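PDB 7KV1: SusD family protein from Bacteroides uniformis, which probably binds beta-glucans at the cell surface, as a SusD-like glycan-binding protein of a human gut bacterium, for their capture and uptake. Local coordinates for residues Asp186-Glu197 with Val236-Asp246; Thr343-Arg353 with Thr456-Gly464. All coordinates share one frame; numbering follows the deposited sequence.

Contact 1 (Asp186-Glu197 with Val236-Asp246). With EDO (1,2-ethanediol), chain D.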
loop_
_atom_site.group_PDB
_atom_site.type_symbol
_atom_site.label_atom_id
_atom_site.label_comp_id
_atom_site.label_asym_id
_atom_site.label_seq_id
_atom_site.Cartn_x
_atom_site.Cartn_y
_atom_site.Cartn_z
ATOM N N ASP A 186 0.598 16.702 10.933
ATOM C CA ASP A 186 -0.387 16.525 12.034
ATOM C C ASP A 186 -1.706 17.230 11.716
ATOM O O ASP A 186 -2.773 16.651 12.053
ATOM C CB ASP A 186 0.165 17.010 13.362
ATOM C CG ASP A 186 1.240 16.110 13.936
ATOM O OD1 ASP A 186 1.384 14.949 13.483
ATOM O OD2 ASP A 186 1.966 16.603 14.780
ATOM N N GLN A 187 -1.673 18.380 11.035
ATOM C CA GLN A 187 -2.903 19.091 10.596
ATOM C C GLN A 187 -3.623 18.305 9.516
ATOM O O GLN A 187 -4.862 18.247 9.541
ATOM C CB GLN A 187 -2.578 20.501 10.130
ATOM C CG GLN A 187 -2.207 21.397 11.314
ATOM C CD GLN A 187 -1.447 22.651 10.930
ATOM O OE1 GLN A 187 -1.103 22.866 9.765
ATOM N NE2 GLN A 187 -1.181 23.491 11.923
ATOM N N VAL A 188 -2.874 17.713 8.592
ATOM C CA VAL A 188 -3.455 16.896 7.504
ATOM C C VAL A 188 -4.179 15.726 8.169
ATOM O O VAL A 188 -5.349 15.485 7.830
ATOM C CB VAL A 188 -2.366 16.435 6.519
ATOM C CG1 VAL A 188 -2.909 15.442 5.499
ATOM C CG2 VAL A 188 -1.724 17.628 5.825
ATOM N N TYR A 189 -3.496 15.039 9.090
ATOM C CA TYR A 189 -4.111 13.938 9.887
ATOM C C TYR A 189 -5.448 14.375 10.489
ATOM O O TYR A 189 -6.425 13.666 10.296
ATOM C CB TYR A 189 -3.224 13.405 11.003
ATOM C CG TYR A 189 -3.961 12.355 11.784
ATOM C CD1 TYR A 189 -4.156 11.083 11.269
ATOM C CD2 TYR A 189 -4.493 12.633 13.027
ATOM C CE1 TYR A 189 -4.832 10.108 11.991
ATOM C CE2 TYR A 189 -5.209 11.681 13.733
ATOM C CZ TYR A 189 -5.344 10.396 13.238
ATOM O OH TYR A 189 -6.052 9.446 13.942
ATOM N N ALA A 190 -5.471 15.461 11.254
ATOM C CA ALA A 190 -6.678 15.911 11.991
ATOM C C ALA A 190 -7.833 16.091 11.006
ATOM O O ALA A 190 -8.966 15.592 11.277
ATOM C CB ALA A 190 -6.388 17.197 12.752
ATOM N N GLU A 191 -7.558 16.741 9.884
ATOM C CA GLU A 191 -8.553 16.952 8.816
ATOM C C GLU A 191 -9.011 15.629 8.208
ATOM O O GLU A 191 -10.242 15.410 8.082
ATOM C CB GLU A 191 -7.946 17.741 7.669
ATOM C CG GLU A 191 -7.840 19.184 7.997
ATOM C CD GLU A 191 -9.090 19.943 7.650
ATOM O OE1 GLU A 191 -10.142 19.292 7.502
ATOM O OE2 GLU A 191 -8.971 21.170 7.524
ATOM N N LEU A 192 -8.066 14.833 7.745
ATOM C CA LEU A 192 -8.378 13.594 6.999
ATOM C C LEU A 192 -9.220 12.656 7.860
ATOM O O LEU A 192 -10.180 12.085 7.324
ATOM C CB LEU A 192 -7.096 12.868 6.607
ATOM C CG LEU A 192 -6.471 13.267 5.289
ATOM C CD1 LEU A 192 -5.488 12.186 4.863
ATOM C CD2 LEU A 192 -7.550 13.497 4.229
ATOM N N ILE A 193 -8.832 12.495 9.119
ATOM C CA ILE A 193 -9.472 11.498 10.028
ATOM C C ILE A 193 -10.872 12.009 10.397
ATOM O O ILE A 193 -11.807 11.165 10.444
ATOM C CB ILE A 193 -8.573 11.166 11.239
ATOM C CG1 ILE A 193 -8.938 9.811 11.833
ATOM C CG2 ILE A 193 -8.621 12.277 12.295
ATOM C CD1 ILE A 193 -8.633 8.623 10.898
ATOM N N ALA A 194 -11.069 13.327 10.504
ATOM C CA ALA A 194 -12.407 13.957 10.680
ATOM C C ALA A 194 -13.265 13.681 9.451
ATOM O O ALA A 194 -14.406 13.250 9.622
ATOM C CB ALA A 194 -12.329 15.454 10.958
ATOM N N GLU A 195 -12.717 13.870 8.260
ATOM C CA GLU A 195 -13.434 13.655 6.987
ATOM C C GLU A 195 -13.831 12.172 6.910
ATOM O O GLU A 195 -15.034 11.864 6.610
ATOM C CB GLU A 195 -12.594 14.218 5.828
ATOM C CG GLU A 195 -13.105 13.920 4.425
ATOM C CD GLU A 195 -14.446 14.541 4.010
ATOM O OE1 GLU A 195 -15.066 15.212 4.837
ATOM O OE2 GLU A 195 -14.892 14.300 2.873
ATOM N N LEU A 196 -12.924 11.261 7.258
ATOM C CA LEU A 196 -13.190 9.805 7.146
ATOM C C LEU A 196 -14.264 9.410 8.172
ATOM O O LEU A 196 -15.144 8.629 7.839
ATOM C CB LEU A 196 -11.883 9.043 7.354
ATOM C CG LEU A 196 -11.977 7.533 7.175
ATOM C CD1 LEU A 196 -12.670 7.167 5.881
ATOM C CD2 LEU A 196 -10.579 6.914 7.267
ATOM N N GLU A 197 -14.196 9.950 9.378
ATOM C CA GLU A 197 -15.237 9.736 10.410
ATOM C C GLU A 197 -16.615 10.166 9.877
ATOM O O GLU A 197 -17.562 9.385 10.010
ATOM C CB GLU A 197 -14.806 10.431 11.686
ATOM C CG GLU A 197 -13.748 9.616 12.416
ATOM C CD GLU A 197 -13.253 10.216 13.704
ATOM O OE1 GLU A 197 -13.408 11.439 13.848
ATOM O OE2 GLU A 197 -12.680 9.473 14.547
ATOM N N VAL A 236 -8.734 1.883 6.010
ATOM C CA VAL A 236 -8.029 3.194 5.894
ATOM C C VAL A 236 -8.001 3.836 7.286
ATOM O O VAL A 236 -6.945 4.371 7.721
ATOM C CB VAL A 236 -8.694 4.112 4.857
ATOM C CG1 VAL A 236 -8.027 5.483 4.884
ATOM C CG2 VAL A 236 -8.628 3.521 3.456
ATOM N N TYR A 237 -9.130 3.765 7.989
ATOM C CA TYR A 237 -9.276 4.380 9.331
ATOM C C TYR A 237 -8.192 3.781 10.242
ATOM O O TYR A 237 -7.452 4.539 10.849
ATOM C CB TYR A 237 -10.690 4.189 9.881
ATOM C CG TYR A 237 -10.938 4.894 11.187
ATOM C CD1 TYR A 237 -11.325 6.222 11.196
ATOM C CD2 TYR A 237 -10.741 4.273 12.404
ATOM C CE1 TYR A 237 -11.559 6.903 12.368
ATOM C CE2 TYR A 237 -10.973 4.937 13.587
ATOM C CZ TYR A 237 -11.431 6.241 13.570
ATOM O OH TYR A 237 -11.655 6.921 14.725
ATOM N N ALA A 238 -8.122 2.449 10.316
ATOM C CA ALA A 238 -7.162 1.716 11.156
ATOM C C ALA A 238 -5.755 2.118 10.727
ATOM O O ALA A 238 -4.952 2.441 11.584
ATOM C CB ALA A 238 -7.376 0.233 11.043
ATOM N N GLU A 239 -5.487 2.099 9.430
ATOM C CA GLU A 239 -4.161 2.434 8.879
ATOM C C GLU A 239 -3.744 3.819 9.350
ATOM O O GLU A 239 -2.613 3.962 9.847
ATOM C CB GLU A 239 -4.197 2.393 7.349
ATOM C CG GLU A 239 -2.870 2.814 6.745
ATOM C CD GLU A 239 -2.849 2.644 5.253
ATOM O OE1 GLU A 239 -3.259 1.542 4.783
ATOM O OE2 GLU A 239 -2.436 3.603 4.579
ATOM N N MET A 240 -4.626 4.806 9.209
ATOM C CA MET A 240 -4.254 6.192 9.538
ATOM C C MET A 240 -4.065 6.344 11.044
ATOM O O MET A 240 -3.085 6.995 11.461
ATOM C CB MET A 240 -5.329 7.156 9.046
ATOM C CG MET A 240 -5.332 7.252 7.555
ATOM S SD MET A 240 -6.456 8.533 6.937
ATOM C CE MET A 240 -5.974 9.974 7.894
ATOM N N VAL A 241 -5.010 5.829 11.837
ATOM C CA VAL A 241 -4.914 5.931 13.314
ATOM C C VAL A 241 -3.576 5.286 13.740
ATOM O O VAL A 241 -2.803 5.882 14.534
ATOM C CB VAL A 241 -6.145 5.250 13.940
ATOM C CG1 VAL A 241 -5.933 4.963 15.407
ATOM C CG2 VAL A 241 -7.395 6.089 13.752
ATOM N N MET A 242 -3.250 4.118 13.199
ATOM C CA MET A 242 -2.005 3.427 13.641
ATOM C C MET A 242 -0.772 4.238 13.192
ATOM O O MET A 242 0.213 4.338 13.939
ATOM C CB MET A 242 -2.012 1.991 13.113
ATOM C CG MET A 242 -3.146 1.152 13.757
ATOM S SD MET A 242 -3.439 -0.407 12.886
ATOM C CE MET A 242 -2.127 -1.398 13.607
ATOM N N TYR A 243 -0.794 4.795 11.989
ATOM C CA TYR A 243 0.391 5.488 11.439
ATOM C C TYR A 243 0.615 6.751 12.264
ATOM O O TYR A 243 1.720 7.148 12.441
ATOM C CB TYR A 243 0.250 5.817 9.948
ATOM C CG TYR A 243 1.591 6.174 9.360
ATOM C CD1 TYR A 243 2.546 5.202 9.142
ATOM C CD2 TYR A 243 1.926 7.487 9.029
ATOM C CE1 TYR A 243 3.805 5.523 8.669
ATOM C CE2 TYR A 243 3.163 7.823 8.508
ATOM C CZ TYR A 243 4.117 6.829 8.328
ATOM O OH TYR A 243 5.362 7.138 7.855
ATOM N N GLN A 244 -0.450 7.372 12.747
ATOM C CA GLN A 244 -0.355 8.603 13.569
ATOM C C GLN A 244 0.049 8.263 15.003
ATOM O O GLN A 244 0.421 9.208 15.695
ATOM C CB GLN A 244 -1.711 9.331 13.589
ATOM C CG GLN A 244 -1.753 10.681 14.279
ATOM C CD GLN A 244 -0.823 11.724 13.721
ATOM O OE1 GLN A 244 -0.159 11.538 12.694
ATOM N NE2 GLN A 244 -0.744 12.832 14.450
ATOM N N ASN A 245 -0.161 7.016 15.446
ATOM C CA ASN A 245 -0.033 6.573 16.863
ATOM C C ASN A 245 -1.105 7.343 17.654
ATOM O O ASN A 245 -0.829 7.802 18.770
ATOM C CB ASN A 245 1.408 6.738 17.398
ATOM C CG ASN A 245 2.322 5.614 16.946
ATOM O OD1 ASN A 245 2.048 4.451 17.229
ATOM N ND2 ASN A 245 3.334 5.935 16.148
ATOM N N ASP A 246 -2.293 7.525 17.070
ATOM C CA ASP A 246 -3.364 8.325 17.701
ATOM C C ASP A 246 -4.092 7.438 18.724
ATOM O O ASP A 246 -5.118 6.854 18.379
ATOM C CB ASP A 246 -4.308 8.896 16.634
ATOM C CG ASP A 246 -5.459 9.694 17.204
ATOM O OD1 ASP A 246 -5.503 9.859 18.448
ATOM O OD2 ASP A 246 -6.308 10.122 16.393
HETATM C C1 EDO D . -0.450 5.196 1.798
HETATM O O1 EDO D . -0.928 5.402 0.478
HETATM C C2 EDO D . -0.356 3.762 2.157
HETATM O O2 EDO D . -1.630 3.120 2.139
HETATM O O HOH W 1 0.875 13.376 11.173
#

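Contact 2 (Thr343-Arg353 with Thr456-Gly464)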
loop_
_atom_site.group_PDB
_atom_site.type_symbol
_atom_site.label_atom_id
_atom_site.label_comp_id
_atom_site.label_asym_id
_atom_site.label_seq_id
_atom_site.Cartn_x
_atom_site.Cartn_y
_atom_site.Cartn_z
ATOM N N THR A 343 15.458 -11.731 3.505
ATOM C CA THR A 343 13.978 -11.859 3.428
ATOM C C THR A 343 13.571 -13.321 3.180
ATOM O O THR A 343 12.534 -13.787 3.743
ATOM C CB THR A 343 13.410 -10.915 2.368
ATOM O OG1 THR A 343 14.025 -9.652 2.604
ATOM C CG2 THR A 343 11.906 -10.811 2.409
ATOM N N TYR A 344 14.282 -14.017 2.299
ATOM C CA TYR A 344 14.032 -15.460 2.093
ATOM C C TYR A 344 14.320 -16.174 3.418
ATOM O O TYR A 344 13.492 -16.986 3.888
ATOM C CB TYR A 344 14.848 -15.979 0.910
ATOM C CG TYR A 344 14.752 -17.467 0.733
ATOM C CD1 TYR A 344 13.698 -18.048 0.045
ATOM C CD2 TYR A 344 15.700 -18.299 1.306
ATOM C CE1 TYR A 344 13.594 -19.427 -0.087
ATOM C CE2 TYR A 344 15.623 -19.678 1.174
ATOM C CZ TYR A 344 14.562 -20.237 0.483
ATOM O OH TYR A 344 14.465 -21.590 0.406
ATOM N N GLN A 345 15.459 -15.892 4.037
ATOM C CA GLN A 345 15.942 -16.679 5.221
ATOM C C GLN A 345 15.115 -16.419 6.494
ATOM O O GLN A 345 15.173 -17.259 7.404
ATOM C CB GLN A 345 17.420 -16.382 5.493
ATOM C CG GLN A 345 18.317 -16.843 4.364
ATOM C CD GLN A 345 19.761 -16.463 4.584
ATOM O OE1 GLN A 345 20.087 -15.463 5.220
ATOM N NE2 GLN A 345 20.639 -17.266 4.023
ATOM N N MET A 346 14.285 -15.377 6.572
ATOM C CA MET A 346 13.518 -15.104 7.826
ATOM C C MET A 346 12.368 -16.109 7.956
ATOM O O MET A 346 11.850 -16.267 9.057
ATOM C CB MET A 346 12.975 -13.670 7.864
ATOM C CG MET A 346 11.777 -13.432 6.949
ATOM S SD MET A 346 11.450 -11.640 6.831
ATOM C CE MET A 346 10.052 -11.650 5.712
ATOM N N PHE A 347 11.948 -16.772 6.873
ATOM C CA PHE A 347 10.834 -17.737 6.941
ATOM C C PHE A 347 11.344 -19.077 7.473
ATOM O O PHE A 347 12.435 -19.546 7.037
ATOM C CB PHE A 347 10.167 -17.892 5.572
ATOM C CG PHE A 347 9.427 -16.679 5.050
ATOM C CD1 PHE A 347 8.103 -16.455 5.378
ATOM C CD2 PHE A 347 10.004 -15.864 4.095
ATOM C CE1 PHE A 347 7.408 -15.390 4.843
ATOM C CE2 PHE A 347 9.315 -14.782 3.573
ATOM C CZ PHE A 347 8.027 -14.530 3.967
ATOM N N SER A 348 10.554 -19.748 8.317
ATOM C CA SER A 348 10.819 -21.177 8.630
ATOM C C SER A 348 10.492 -22.031 7.396
ATOM O O SER A 348 9.622 -21.635 6.605
ATOM C CB SER A 348 10.094 -21.631 9.861
ATOM O OG SER A 348 8.698 -21.600 9.653
ATOM N N GLU A 349 11.131 -23.199 7.268
ATOM C CA GLU A 349 10.870 -24.215 6.209
ATOM C C GLU A 349 9.382 -24.586 6.174
ATOM O O GLU A 349 8.873 -24.815 5.074
ATOM C CB GLU A 349 11.733 -25.466 6.441
ATOM N N GLN A 350 8.710 -24.631 7.329
ATOM C CA GLN A 350 7.264 -24.972 7.469
ATOM C C GLN A 350 6.356 -23.804 7.018
ATOM O O GLN A 350 5.164 -24.058 6.795
ATOM C CB GLN A 350 6.931 -25.341 8.915
ATOM N N ASP A 351 6.872 -22.573 6.900
ATOM C CA ASP A 351 6.026 -21.389 6.559
ATOM C C ASP A 351 5.581 -21.476 5.096
ATOM O O ASP A 351 6.415 -21.334 4.195
ATOM C CB ASP A 351 6.736 -20.081 6.885
ATOM C CG ASP A 351 5.800 -18.887 6.991
ATOM O OD1 ASP A 351 4.846 -18.885 6.216
ATOM O OD2 ASP A 351 6.046 -17.981 7.877
ATOM N N LYS A 352 4.288 -21.659 4.864
ATOM C CA LYS A 352 3.747 -21.780 3.499
ATOM C C LYS A 352 3.906 -20.456 2.753
ATOM O O LYS A 352 3.786 -20.478 1.534
ATOM C CB LYS A 352 2.287 -22.227 3.527
ATOM C CG LYS A 352 2.083 -23.652 4.001
ATOM C CD LYS A 352 0.642 -24.046 4.068
ATOM C CE LYS A 352 0.475 -25.486 4.498
ATOM N NZ LYS A 352 -0.964 -25.826 4.580
ATOM N N ARG A 353 4.149 -19.343 3.450
ATOM C CA ARG A 353 4.271 -18.024 2.783
ATOM C C ARG A 353 5.600 -17.942 2.038
ATOM O O ARG A 353 5.648 -17.212 1.066
ATOM C CB ARG A 353 4.129 -16.885 3.785
ATOM C CG ARG A 353 2.736 -16.840 4.378
ATOM C CD ARG A 353 2.602 -15.870 5.540
ATOM N NE ARG A 353 3.375 -16.326 6.694
ATOM C CZ ARG A 353 3.193 -15.904 7.927
ATOM N NH1 ARG A 353 2.268 -15.008 8.189
ATOM N NH2 ARG A 353 3.952 -16.380 8.897
ATOM N N THR A 456 6.101 -8.635 13.990
ATOM C CA THR A 456 6.878 -9.684 13.276
ATOM C C THR A 456 5.968 -10.391 12.281
ATOM O O THR A 456 6.402 -10.614 11.138
ATOM C CB THR A 456 7.542 -10.662 14.253
ATOM O OG1 THR A 456 8.491 -9.872 14.968
ATOM C CG2 THR A 456 8.181 -11.850 13.557
ATOM N N GLU A 457 4.752 -10.735 12.686
ATOM C CA GLU A 457 3.794 -11.442 11.811
ATOM C C GLU A 457 3.433 -10.592 10.582
ATOM O O GLU A 457 3.352 -11.151 9.469
ATOM C CB GLU A 457 2.551 -11.876 12.579
ATOM C CG GLU A 457 1.876 -13.057 11.945
ATOM C CD GLU A 457 2.686 -14.344 11.978
ATOM O OE1 GLU A 457 3.353 -14.584 13.008
ATOM O OE2 GLU A 457 2.633 -15.103 10.963
ATOM N N ARG A 458 3.312 -9.282 10.747
ATOM C CA ARG A 458 3.071 -8.346 9.639
ATOM C C ARG A 458 4.229 -8.448 8.638
ATOM O O ARG A 458 3.967 -8.381 7.449
ATOM C CB ARG A 458 2.892 -6.908 10.163
ATOM C CG ARG A 458 1.607 -6.680 10.941
ATOM C CD ARG A 458 1.542 -5.263 11.464
ATOM N NE ARG A 458 1.248 -4.401 10.347
ATOM C CZ ARG A 458 0.018 -4.102 9.925
ATOM N NH1 ARG A 458 -1.037 -4.555 10.562
ATOM N NH2 ARG A 458 -0.166 -3.350 8.865
ATOM N N ARG A 459 5.470 -8.568 9.104
ATOM C CA ARG A 459 6.626 -8.626 8.187
ATOM C C ARG A 459 6.529 -9.915 7.351
ATOM O O ARG A 459 6.742 -9.875 6.131
ATOM C CB ARG A 459 7.944 -8.611 8.964
ATOM C CG ARG A 459 9.145 -8.609 8.031
ATOM C CD ARG A 459 10.549 -8.690 8.589
ATOM N NE ARG A 459 11.386 -8.361 7.420
ATOM C CZ ARG A 459 12.704 -8.461 7.359
ATOM N NH1 ARG A 459 13.391 -8.909 8.397
ATOM N NH2 ARG A 459 13.327 -8.162 6.226
ATOM N N LEU A 460 6.204 -11.032 7.990
ATOM C CA LEU A 460 6.115 -12.330 7.288
ATOM C C LEU A 460 4.938 -12.320 6.296
ATOM O O LEU A 460 5.035 -12.950 5.196
ATOM C CB LEU A 460 5.992 -13.464 8.306
ATOM C CG LEU A 460 7.162 -13.640 9.275
ATOM C CD1 LEU A 460 6.805 -14.676 10.346
ATOM C CD2 LEU A 460 8.415 -14.090 8.545
ATOM N N GLU A 461 3.850 -11.651 6.643
ATOM C CA GLU A 461 2.562 -11.787 5.934
ATOM C C GLU A 461 2.551 -10.921 4.669
ATOM O O GLU A 461 1.885 -11.330 3.714
ATOM C CB GLU A 461 1.419 -11.441 6.882
ATOM C CG GLU A 461 0.010 -11.592 6.318
ATOM C CD GLU A 461 -0.422 -13.012 6.017
ATOM O OE1 GLU A 461 0.178 -13.917 6.599
ATOM O OE2 GLU A 461 -1.376 -13.199 5.192
ATOM N N PHE A 462 3.251 -9.787 4.662
ATOM C CA PHE A 462 2.999 -8.698 3.686
ATOM C C PHE A 462 4.227 -8.371 2.830
ATOM O O PHE A 462 4.289 -7.273 2.255
ATOM C CB PHE A 462 2.451 -7.481 4.427
ATOM C CG PHE A 462 1.114 -7.730 5.069
ATOM C CD1 PHE A 462 0.011 -8.107 4.316
ATOM C CD2 PHE A 462 0.953 -7.571 6.430
ATOM C CE1 PHE A 462 -1.196 -8.388 4.925
ATOM C CE2 PHE A 462 -0.274 -7.799 7.038
ATOM C CZ PHE A 462 -1.342 -8.216 6.279
ATOM N N VAL A 463 5.175 -9.288 2.698
ATOM C CA VAL A 463 6.373 -9.034 1.847
ATOM C C VAL A 463 5.889 -8.652 0.443
ATOM O O VAL A 463 5.126 -9.399 -0.136
ATOM C CB VAL A 463 7.370 -10.204 1.821
ATOM C CG1 VAL A 463 8.495 -9.950 0.831
ATOM C CG2 VAL A 463 7.916 -10.501 3.201
ATOM N N GLY A 464 6.331 -7.497 -0.049
ATOM C CA GLY A 464 6.073 -7.050 -1.425
ATOM C C GLY A 464 4.724 -6.365 -1.555
ATOM O O GLY A 464 4.329 -6.065 -2.712
#

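Contact 1 (Asp186-Glu197 with Val236-Asp246)
Met240 reaches across to helix 185-201 and lays its methyl CE against Leu192 CB at 3.4 Å; a bend at chi3 (51°) turns CE that way. Beside it, Ile193 CD1 meets Tyr237 CD1 at 3.6 Å and touches Val241 CG2, while Leu196 CD2 rests on the backbone of Tyr237 and on Val236 CG1. One turn back along the helix lies the Tyr189 ring, sandwiched between Ile193 CG2 and Gln244, whose CG sits 3.5 Å from the ring centroid in a CH-pi contact and whose amide plane lies stacked, 11° from parallel to the ring. Tyr189 OH donates to the anti lone pair of Asp246 OD2 (2.6 Å). Losing the ring to an alanine here is likely to leave Asp246 without this donor and Gln244 with no ring to lie on. At the edges, Tyr237 OH bonds Glu197 OE2 (2.8 Å), and Gln244 NE2 donates a nearly straight hydrogen bond to Asp186 OD1 (3.2 Å) from above the carboxylate plane. Arg249 pairs with both Glu197 and Asp246. Over these segments the axes run nearly antiparallel (155°), a helix pair consistent with the TPR-like part of a SusD fold, with helix 138-162 against Leu192 and Met240, helix 250-262 against Tyr237 and Val241, and Tyr406 of strand 403-407 bonded to Glu239.

Contact 2 (Thr343-Arg353 with Thr456-Gly464)
Arg353 is the centre of a salt-bridge network with Asp351 and two glutamates of helix 451-461. Its NH1 and NH2 both close end-on upon one oxygen, Glu457 OE2, while NH1 also reaches Glu461 OE1 at 2.8 Å, nearly along the C-O axis of that carboxylate. Within its own segment, Asp351 takes the other side of the guanidinium: NE donates to OD1 and NH2 to OD2 (2.8 Å from Arg353 NH2), a side-on grip. Asp351 OD1 also accepts from Arg353 N, a capping bond at the turn leading into helix 353-357. All these carboxylates lie round the edge of the guanidinium, and Leu460 CB sits over one face, 3.6 Å from NH2. The bend at chi3 (-67°) swings the planar group across Leu460 toward Glu457.

The apolar contacts lie to one side of this network. Leu460 CD2 touches both Met346 CG and Phe347 CD1, and the Phe347 ring turns its edge to Leu460 O, with CE1 3.4 Å away. Val463 CG2 takes Met346 CE at a close 3.5 Å, and Val463 CG1 meets Thr343 CG2 tip to tip.

A sulfur contact is made at the side of helix 451-461: Met346 SD lies over one face of the Arg459 guanidinium, 3.3 Å from NE.

Glu457 is also bridged to Arg438, and Glu461 to Arg407 and Arg440. Arg353 probably helps keep the three buried carboxylates ionised, and the further arginines probably help balance the acids; five side-chain bonds fix the guanidinium's rotation and tie the loop after helix 341-345 to the end of helix 451-461.

How the contacts relate
Contact 1 closes before contact 2 opens along the chain, and their centres lie 29 Å apart, with nearest atoms about 5 Å from each other but not touching. Contact 1 pairs helices 185-201 and 230-244; contact 2 brings the loop after helix 341-345 to the end of helix 451-461, more than 100 residues later. Helix 408-420 lies between them: Ala238 and Met242 of contact 1 and Arg458, Glu461 and Phe462 of contact 2 all touch it, and Asn414 meets side chains from both. Strand 403-407 also serves both, through Tyr406 and Arg407. The contacts thus join successive parts of a largely helical SusD-like fold through helix 408-420, which both contacts touch.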